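Local coordinates for alpha-catenin-like protein hmp-1 (Caenorhabditis elegans, PDB 5H5M) that links the cadherin-catenin complex of adherens junctions to actin filaments and is required for cell migration and cell-shape changes during embryonic body enclosure and elongation, at residues Thr128-Leu133 with Thr215-Trp220; Asn144-Ser149 with Leu200-Thr205. All coordinates share one frame; numbering follows the deposited sequence.

Contact 1: Thr128-Leu133 with Thr215-Trp220; sequences TPLILL and TYKNAW
Leu130 makes the closest approach of segment 128-133 to segment 215-220, reaching both Lys217 and Trp220. Its CG stands anti to the backbone N (chi1 -178°), which, with a CB already directed at the partner helix, carries the CD2 branch across the gap. CD2 lies 3.6 Å from Trp220 CD1 and 4.1 Å from Trp220 CG, so the methyl meets the pyrrole part of the indole rather than its six-membered ring. The approach is oblique, neither over the face nor at the edge. The same methyl is 4.1 Å from Lys217 CA, placing it against the backbone one turn before the tryptophan. One residue on, Ile131 joins with the end of its side chain: CD1 comes to 4.3 Å from Lys217 CE, a loose apolar contact with the extended lysine chain, while Lys217 NZ pairs with Glu214 in a salt bridge. No hydrogen bond crosses between the segments, and their 161 Å² of buried surface rests on these three apolar meetings. Beyond them, Val193, Met213 and Phe221 also touch Leu130, and Phe152 meets the Trp220 ring edge-to-face. The segment axes run at 177° to each other with a closest approach of 11.6 Å, a wide antiparallel pairing bridged by large side chains, as expected inside an antiparallel four-helix bundle of the vinculin/alpha-catenin family.

Contact 2: Asn144-Ser149 with Leu200-Thr205; sequences NTRYRS and LCHQPT
At one end of a four-helix bundle in the alpha-catenin M domain, the early part of helix 142-166 packs against the C-terminal part of helix 173-202. The backbones come nearest at Thr145 and Cys201, whose CA atoms are 7.1 Å apart, and both residues are buried with CB directed across the interface. Thr145 CG2 rests 4.0 Å from Cys201 CB, an apolar methyl-to-methylene contact. The other branch, OG1, approaches the sulfur, with 3.5 Å between Thr145 OG1 and Cys201 SG; the hydroxyl also hydrogen-bonds to the carbonyl oxygen of His141, just ahead of helix 142-166. On the cysteine side, SG is anti to the backbone N (chi1 175°), the setting that brings sulfur alongside the threonine. Ala136 of helix 128-137 also touches Thr145, adding a third helix to this buried spot. Farther out, the exposed Arg146 and His202 meet through the ends of their side chains. Glu142 links them: its carboxylate forms a salt bridge with Arg146 NE and a weak hydrogen bond with His202 NE2, a shared acidic partner that would probably balance the charge of the arginine. The two side chains cross at about a right angle, their guanidinium and ring planes 61° apart. Arg146 NH2 arrives at the imidazole edge, near the ring plane, 3.5 Å from His202 NE2 and 3.6 Å from His202 CE1.

In the fold
Contacts 1 and 2 join four consecutive helices, 128-137, 142-166, 173-202 and 207-233, in a nested order: contact 1 pairs the first with the fourth, and contact 2, enclosed between its segments along the chain, pairs the second with the third. Their centres are 12 Å apart, on the same side of the chain's centre, about 22 Å and 31 Å from it. They touch directly, since Leu133 CD1 packs 3.4 Å from Thr145 O and Leu132 CD1 lies 3.5 Å from Arg148 NH1. Together they tie the four helices into one bundle of the M domain, consistent with the helical-bundle architecture of the vinculin family.

Contact 1: Thr128-Leu133 with Thr215-Trp220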
ATOM      1  N   THR A 128      -2.310  -5.927 -15.890  1.00 27.90           N
ATOM      2  CA  THR A 128      -1.944  -7.255 -16.391  1.00 29.64           C
ATOM      3  C   THR A 128      -2.965  -8.383 -16.160  1.00 28.48           C
ATOM      4  O   THR A 128      -3.217  -9.160 -17.081  1.00 37.43           O
ATOM      5  CB  THR A 128      -0.587  -7.706 -15.796  1.00 36.61           C
ATOM      6  OG1 THR A 128       0.411  -6.715 -16.069  1.00 42.02           O
ATOM      7  CG2 THR A 128      -0.145  -9.030 -16.399  1.00 33.78           C
ATOM      8  N   PRO A 129      -3.553  -8.489 -14.950  1.00 33.56           N
ATOM      9  CA  PRO A 129      -4.477  -9.616 -14.755  1.00 27.82           C
ATOM     10  C   PRO A 129      -5.638  -9.660 -15.752  1.00 35.73           C
ATOM     11  O   PRO A 129      -5.995 -10.747 -16.205  1.00 33.77           O
ATOM     12  CB  PRO A 129      -5.004  -9.397 -13.335  1.00 30.04           C
ATOM     13  CG  PRO A 129      -3.931  -8.636 -12.650  1.00 40.07           C
ATOM     14  CD  PRO A 129      -3.351  -7.731 -13.698  1.00 35.39           C
ATOM     15  N   LEU A 130      -6.211  -8.505 -16.085  1.00 38.23           N
ATOM     16  CA  LEU A 130      -7.311  -8.461 -17.043  1.00 31.32           C
ATOM     17  C   LEU A 130      -6.810  -8.661 -18.471  1.00 30.83           C
ATOM     18  O   LEU A 130      -7.464  -9.319 -19.278  1.00 28.97           O
ATOM     19  CB  LEU A 130      -8.075  -7.141 -16.938  1.00 26.61           C
ATOM     20  CG  LEU A 130      -9.281  -7.032 -17.873  1.00 30.17           C
ATOM     21  CD1 LEU A 130     -10.189  -8.241 -17.708  1.00 25.18           C
ATOM     22  CD2 LEU A 130     -10.054  -5.742 -17.633  1.00 32.78           C
ATOM     23  N   ILE A 131      -5.648  -8.089 -18.776  1.00 34.33           N
ATOM     24  CA  ILE A 131      -5.053  -8.225 -20.099  1.00 30.90           C
ATOM     25  C   ILE A 131      -4.743  -9.684 -20.416  1.00 35.92           C
ATOM     26  O   ILE A 131      -5.047 -10.167 -21.506  1.00 40.69           O
ATOM     27  CB  ILE A 131      -3.767  -7.384 -20.224  1.00 41.55           C
ATOM     28  CG1 ILE A 131      -4.102  -5.898 -20.126  1.00 40.51           C
ATOM     29  CG2 ILE A 131      -3.056  -7.677 -21.536  1.00 35.81           C
ATOM     30  CD1 ILE A 131      -5.143  -5.445 -21.129  1.00 42.51           C
ATOM     31  N   LEU A 132      -4.150 -10.387 -19.456  1.00 41.95           N
ATOM     32  CA  LEU A 132      -3.858 -11.806 -19.633  1.00 45.26           C
ATOM     33  C   LEU A 132      -5.144 -12.608 -19.799  1.00 46.46           C
ATOM     34  O   LEU A 132      -5.181 -13.589 -20.545  1.00 45.20           O
ATOM     35  CB  LEU A 132      -3.047 -12.345 -18.452  1.00 34.20           C
ATOM     36  CG  LEU A 132      -1.594 -11.874 -18.367  1.00 50.99           C
ATOM     37  CD1 LEU A 132      -0.878 -12.540 -17.201  1.00 45.81           C
ATOM     38  CD2 LEU A 132      -0.860 -12.137 -19.677  1.00 39.40           C
ATOM     39  N   LEU A 133      -6.197 -12.186 -19.105  1.00 36.15           N
ATOM     40  CA  LEU A 133      -7.495 -12.842 -19.217  1.00 39.73           C
ATOM     41  C   LEU A 133      -8.053 -12.687 -20.629  1.00 39.47           C
ATOM     42  O   LEU A 133      -8.427 -13.671 -21.268  1.00 47.49           O
ATOM     43  CB  LEU A 133      -8.481 -12.275 -18.190  1.00 27.16           C
ATOM     44  CG  LEU A 133      -9.913 -12.813 -18.231  1.00 26.51           C
ATOM     45  CD1 LEU A 133      -9.928 -14.329 -18.179  1.00 27.83           C
ATOM     46  CD2 LEU A 133     -10.747 -12.233 -17.091  1.00 24.73           C
ATOM     47  N   THR A 215     -16.178  -3.668 -24.053  1.00 32.63           N
ATOM     48  CA  THR A 215     -17.065  -2.797 -23.292  1.00 39.59           C
ATOM     49  C   THR A 215     -16.832  -2.986 -21.791  1.00 35.19           C
ATOM     50  O   THR A 215     -16.718  -2.015 -21.041  1.00 34.92           O
ATOM     51  CB  THR A 215     -18.546  -3.063 -23.633  1.00 39.54           C
ATOM     52  OG1 THR A 215     -18.812  -2.618 -24.969  1.00 39.67           O
ATOM     53  CG2 THR A 215     -19.466  -2.322 -22.671  1.00 38.81           C
ATOM     54  N   TYR A 216     -16.749  -4.243 -21.367  1.00 27.85           N
ATOM     55  CA  TYR A 216     -16.484  -4.568 -19.969  1.00 26.92           C
ATOM     56  C   TYR A 216     -15.074  -4.187 -19.555  1.00 30.50           C
ATOM     57  O   TYR A 216     -14.853  -3.715 -18.438  1.00 37.16           O
ATOM     58  CB  TYR A 216     -16.720  -6.060 -19.710  1.00 26.68           C
ATOM     59  CG  TYR A 216     -18.160  -6.368 -19.391  1.00 31.35           C
ATOM     60  CD1 TYR A 216     -18.625  -6.316 -18.085  1.00 23.73           C
ATOM     61  CD2 TYR A 216     -19.063  -6.682 -20.399  1.00 28.64           C
ATOM     62  CE1 TYR A 216     -19.947  -6.584 -17.789  1.00 27.48           C
ATOM     63  CE2 TYR A 216     -20.386  -6.949 -20.113  1.00 28.51           C
ATOM     64  CZ  TYR A 216     -20.822  -6.898 -18.806  1.00 28.63           C
ATOM     65  OH  TYR A 216     -22.138  -7.164 -18.513  1.00 41.82           O
ATOM     66  N   LYS A 217     -14.123  -4.403 -20.456  1.00 33.43           N
ATOM     67  CA  LYS A 217     -12.728  -4.058 -20.207  1.00 35.83           C
ATOM     68  C   LYS A 217     -12.571  -2.578 -19.887  1.00 29.64           C
ATOM     69  O   LYS A 217     -11.940  -2.212 -18.898  1.00 32.81           O
ATOM     70  CB  LYS A 217     -11.867  -4.422 -21.416  1.00 37.91           C
ATOM     71  CG  LYS A 217     -10.459  -3.855 -21.376  1.00 34.58           C
ATOM     72  CD  LYS A 217      -9.846  -3.864 -22.769  1.00 38.27           C
ATOM     73  CE  LYS A 217      -8.480  -3.204 -22.787  1.00 50.07           C
ATOM     74  NZ  LYS A 217      -7.887  -3.217 -24.154  1.00 51.72           N
ATOM     75  N   ASN A 218     -13.160  -1.734 -20.725  1.00 27.61           N
ATOM     76  CA  ASN A 218     -13.027  -0.292 -20.573  1.00 31.94           C
ATOM     77  C   ASN A 218     -13.754   0.241 -19.342  1.00 37.14           C
ATOM     78  O   ASN A 218     -13.254   1.136 -18.662  1.00 41.18           O
ATOM     79  CB  ASN A 218     -13.530   0.414 -21.834  1.00 31.26           C
ATOM     80  CG  ASN A 218     -12.650   0.137 -23.039  1.00 46.59           C
ATOM     81  OD1 ASN A 218     -11.429   0.024 -22.916  1.00 49.94           O
ATOM     82  ND2 ASN A 218     -13.265   0.014 -24.208  1.00 48.23           N
ATOM     83  N   ALA A 219     -14.929  -0.314 -19.053  1.00 26.12           N
ATOM     84  CA  ALA A 219     -15.671   0.077 -17.862  1.00 29.37           C
ATOM     85  C   ALA A 219     -14.872  -0.270 -16.610  1.00 30.50           C
ATOM     86  O   ALA A 219     -14.846   0.496 -15.646  1.00 35.66           O
ATOM     87  CB  ALA A 219     -17.033  -0.596 -17.830  1.00 25.04           C
ATOM     88  N   TRP A 220     -14.210  -1.422 -16.641  1.00 23.84           N
ATOM     89  CA  TRP A 220     -13.401  -1.871 -15.518  1.00 24.99           C
ATOM     90  C   TRP A 220     -12.208  -0.948 -15.284  1.00 29.96           C
ATOM     91  O   TRP A 220     -12.003  -0.456 -14.172  1.00 33.97           O
ATOM     92  CB  TRP A 220     -12.916  -3.306 -15.741  1.00 26.07           C
ATOM     93  CG  TRP A 220     -12.008  -3.784 -14.654  1.00 27.72           C
ATOM     94  CD1 TRP A 220     -10.641  -3.780 -14.663  1.00 21.96           C
ATOM     95  CD2 TRP A 220     -12.398  -4.316 -13.385  1.00 26.75           C
ATOM     96  NE1 TRP A 220     -10.159  -4.287 -13.482  1.00 22.18           N
ATOM     97  CE2 TRP A 220     -11.218  -4.625 -12.679  1.00 23.03           C
ATOM     98  CE3 TRP A 220     -13.633  -4.569 -12.778  1.00 23.80           C
ATOM     99  CZ2 TRP A 220     -11.235  -5.169 -11.397  1.00 17.05           C
ATOM    100  CZ3 TRP A 220     -13.649  -5.114 -11.503  1.00 22.60           C
ATOM    101  CH2 TRP A 220     -12.458  -5.407 -10.827  1.00 16.52           C
TER

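Contact 2: Asn144-Ser149 with Leu200-Thr205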
ATOM      1  N   ASN A 144      -6.566 -21.613 -19.913  1.00 56.02           N
ATOM      2  CA  ASN A 144      -5.935 -20.386 -19.442  1.00 53.66           C
ATOM      3  C   ASN A 144      -6.949 -19.325 -19.041  1.00 47.73           C
ATOM      4  O   ASN A 144      -6.733 -18.590 -18.080  1.00 47.94           O
ATOM      5  CB  ASN A 144      -4.994 -19.818 -20.506  1.00 52.50           C
ATOM      6  CG  ASN A 144      -3.713 -20.612 -20.631  1.00 62.05           C
ATOM      7  OD1 ASN A 144      -3.345 -21.363 -19.728  1.00 65.92           O
ATOM      8  ND2 ASN A 144      -3.021 -20.443 -21.754  1.00 49.15           N
ATOM      9  N   THR A 145      -8.051 -19.243 -19.781  1.00 43.23           N
ATOM     10  CA  THR A 145      -9.085 -18.262 -19.481  1.00 40.65           C
ATOM     11  C   THR A 145      -9.650 -18.497 -18.083  1.00 42.98           C
ATOM     12  O   THR A 145      -9.785 -17.560 -17.303  1.00 47.27           O
ATOM     13  CB  THR A 145     -10.229 -18.296 -20.516  1.00 44.60           C
ATOM     14  OG1 THR A 145      -9.712 -17.975 -21.813  1.00 49.16           O
ATOM     15  CG2 THR A 145     -11.309 -17.286 -20.149  1.00 44.22           C
ATOM     16  N   ARG A 146      -9.952 -19.753 -17.764  1.00 42.61           N
ATOM     17  CA  ARG A 146     -10.497 -20.093 -16.453  1.00 40.88           C
ATOM     18  C   ARG A 146      -9.485 -19.839 -15.340  1.00 46.96           C
ATOM     19  O   ARG A 146      -9.853 -19.396 -14.250  1.00 47.04           O
ATOM     20  CB  ARG A 146     -10.963 -21.548 -16.428  1.00 36.10           C
ATOM     21  CG  ARG A 146     -12.082 -21.830 -17.417  1.00 47.36           C
ATOM     22  CD  ARG A 146     -12.949 -22.992 -16.980  1.00 58.66           C
ATOM     23  NE  ARG A 146     -13.994 -23.279 -17.959  1.00 72.30           N
ATOM     24  CZ  ARG A 146     -15.157 -22.636 -18.024  1.00 60.08           C
ATOM     25  NH1 ARG A 146     -15.430 -21.664 -17.165  1.00 49.48           N
ATOM     26  NH2 ARG A 146     -16.047 -22.963 -18.951  1.00 63.08           N
ATOM     27  N   TYR A 147      -8.213 -20.116 -15.615  1.00 41.68           N
ATOM     28  CA  TYR A 147      -7.154 -19.801 -14.665  1.00 43.05           C
ATOM     29  C   TYR A 147      -7.034 -18.289 -14.478  1.00 45.94           C
ATOM     30  O   TYR A 147      -7.037 -17.791 -13.350  1.00 40.36           O
ATOM     31  CB  TYR A 147      -5.812 -20.383 -15.120  1.00 38.87           C
ATOM     32  CG  TYR A 147      -4.661 -19.982 -14.225  1.00 44.05           C
ATOM     33  CD1 TYR A 147      -4.534 -20.512 -12.947  1.00 47.18           C
ATOM     34  CD2 TYR A 147      -3.714 -19.060 -14.649  1.00 44.75           C
ATOM     35  CE1 TYR A 147      -3.490 -20.140 -12.118  1.00 46.02           C
ATOM     36  CE2 TYR A 147      -2.665 -18.683 -13.827  1.00 51.68           C
ATOM     37  CZ  TYR A 147      -2.559 -19.226 -12.563  1.00 46.96           C
ATOM     38  OH  TYR A 147      -1.518 -18.856 -11.743  1.00 43.79           O
ATOM     39  N   ARG A 148      -6.938 -17.563 -15.588  1.00 44.63           N
ATOM     40  CA  ARG A 148      -6.808 -16.110 -15.539  1.00 42.51           C
ATOM     41  C   ARG A 148      -8.083 -15.459 -15.004  1.00 34.71           C
ATOM     42  O   ARG A 148      -8.030 -14.389 -14.400  1.00 32.56           O
ATOM     43  CB  ARG A 148      -6.466 -15.551 -16.922  1.00 31.45           C
ATOM     44  CG  ARG A 148      -5.083 -15.935 -17.422  1.00 34.72           C
ATOM     45  CD  ARG A 148      -4.006 -15.523 -16.434  1.00 43.34           C
ATOM     46  NE  ARG A 148      -2.687 -16.012 -16.829  1.00 61.19           N
ATOM     47  CZ  ARG A 148      -1.579 -15.825 -16.118  1.00 57.57           C
ATOM     48  NH1 ARG A 148      -1.632 -15.157 -14.975  1.00 58.33           N
ATOM     49  NH2 ARG A 148      -0.420 -16.304 -16.549  1.00 50.90           N
ATOM     50  N   SER A 149      -9.224 -16.104 -15.235  1.00 29.90           N
ATOM     51  CA  SER A 149     -10.490 -15.652 -14.663  1.00 29.06           C
ATOM     52  C   SER A 149     -10.420 -15.691 -13.143  1.00 29.22           C
ATOM     53  O   SER A 149     -10.781 -14.728 -12.468  1.00 28.39           O
ATOM     54  CB  SER A 149     -11.654 -16.515 -15.157  1.00 27.05           C
ATOM     55  OG  SER A 149     -12.855 -16.188 -14.485  1.00 60.76           O
ATOM     56  N   LEU A 200     -16.428 -14.943 -24.484  1.00 35.68           N
ATOM     57  CA  LEU A 200     -15.563 -14.657 -25.621  1.00 39.89           C
ATOM     58  C   LEU A 200     -14.693 -15.865 -25.953  1.00 46.60           C
ATOM     59  O   LEU A 200     -14.483 -16.184 -27.123  1.00 51.48           O
ATOM     60  CB  LEU A 200     -14.683 -13.438 -25.347  1.00 34.03           C
ATOM     61  CG  LEU A 200     -13.637 -13.149 -26.429  1.00 40.39           C
ATOM     62  CD1 LEU A 200     -14.306 -12.942 -27.785  1.00 38.27           C
ATOM     63  CD2 LEU A 200     -12.771 -11.948 -26.057  1.00 40.54           C
ATOM     64  N   CYS A 201     -14.195 -16.532 -24.917  1.00 44.49           N
ATOM     65  CA  CYS A 201     -13.362 -17.719 -25.088  1.00 37.25           C
ATOM     66  C   CYS A 201     -14.079 -18.811 -25.879  1.00 40.32           C
ATOM     67  O   CYS A 201     -13.480 -19.469 -26.729  1.00 44.93           O
ATOM     68  CB  CYS A 201     -12.930 -18.263 -23.725  1.00 36.21           C
ATOM     69  SG  CYS A 201     -12.001 -19.807 -23.801  1.00 57.12           S
ATOM     70  N   HIS A 202     -15.365 -18.990 -25.600  1.00 38.37           N
ATOM     71  CA  HIS A 202     -16.144 -20.046 -26.234  1.00 40.16           C
ATOM     72  C   HIS A 202     -16.543 -19.708 -27.672  1.00 47.86           C
ATOM     73  O   HIS A 202     -16.872 -20.603 -28.449  1.00 43.89           O
ATOM     74  CB  HIS A 202     -17.390 -20.352 -25.397  1.00 39.68           C
ATOM     75  CG  HIS A 202     -17.089 -21.031 -24.095  1.00 42.10           C
ATOM     76  ND1 HIS A 202     -17.996 -21.090 -23.058  1.00 46.22           N
ATOM     77  CD2 HIS A 202     -15.984 -21.680 -23.665  1.00 44.17           C
ATOM     78  CE1 HIS A 202     -17.459 -21.747 -22.044  1.00 38.09           C
ATOM     79  NE2 HIS A 202     -16.240 -22.118 -22.385  1.00 42.29           N
ATOM     80  N   GLN A 203     -16.519 -18.424 -28.023  1.00 51.91           N
ATOM     81  CA  GLN A 203     -16.833 -17.989 -29.389  1.00 43.14           C
ATOM     82  C   GLN A 203     -15.920 -16.848 -29.848  1.00 51.47           C
ATOM     83  O   GLN A 203     -16.390 -15.731 -30.066  1.00 55.79           O
ATOM     84  CB  GLN A 203     -18.292 -17.534 -29.492  1.00 42.85           C
ATOM     85  CG  GLN A 203     -19.325 -18.550 -29.035  1.00 42.80           C
ATOM     86  CD  GLN A 203     -20.733 -18.156 -29.424  1.00 50.90           C
ATOM     87  OE1 GLN A 203     -21.014 -17.894 -30.593  1.00 64.89           O
ATOM     88  NE2 GLN A 203     -21.627 -18.107 -28.445  1.00 46.85           N
ATOM     89  N   PRO A 204     -14.618 -17.127 -30.013  1.00 46.10           N
ATOM     90  CA  PRO A 204     -13.615 -16.075 -30.228  1.00 46.65           C
ATOM     91  C   PRO A 204     -13.758 -15.315 -31.549  1.00 55.02           C
ATOM     92  O   PRO A 204     -13.313 -14.169 -31.634  1.00 50.97           O
ATOM     93  CB  PRO A 204     -12.286 -16.846 -30.200  1.00 48.32           C
ATOM     94  CG  PRO A 204     -12.609 -18.190 -29.617  1.00 52.62           C
ATOM     95  CD  PRO A 204     -14.012 -18.468 -30.032  1.00 45.85           C
ATOM     96  N   THR A 205     -14.358 -15.936 -32.559  1.00 49.32           N
ATOM     97  CA  THR A 205     -14.488 -15.301 -33.869  1.00 53.64           C
ATOM     98  C   THR A 205     -15.746 -14.444 -33.973  1.00 55.27           C
ATOM     99  O   THR A 205     -16.064 -13.921 -35.041  1.00 59.41           O
ATOM    100  CB  THR A 205     -14.505 -16.344 -35.001  1.00 55.23           C
ATOM    101  OG1 THR A 205     -15.629 -17.217 -34.829  1.00 64.05           O
ATOM    102  CG2 THR A 205     -13.225 -17.162 -34.991  1.00 56.43           C
TER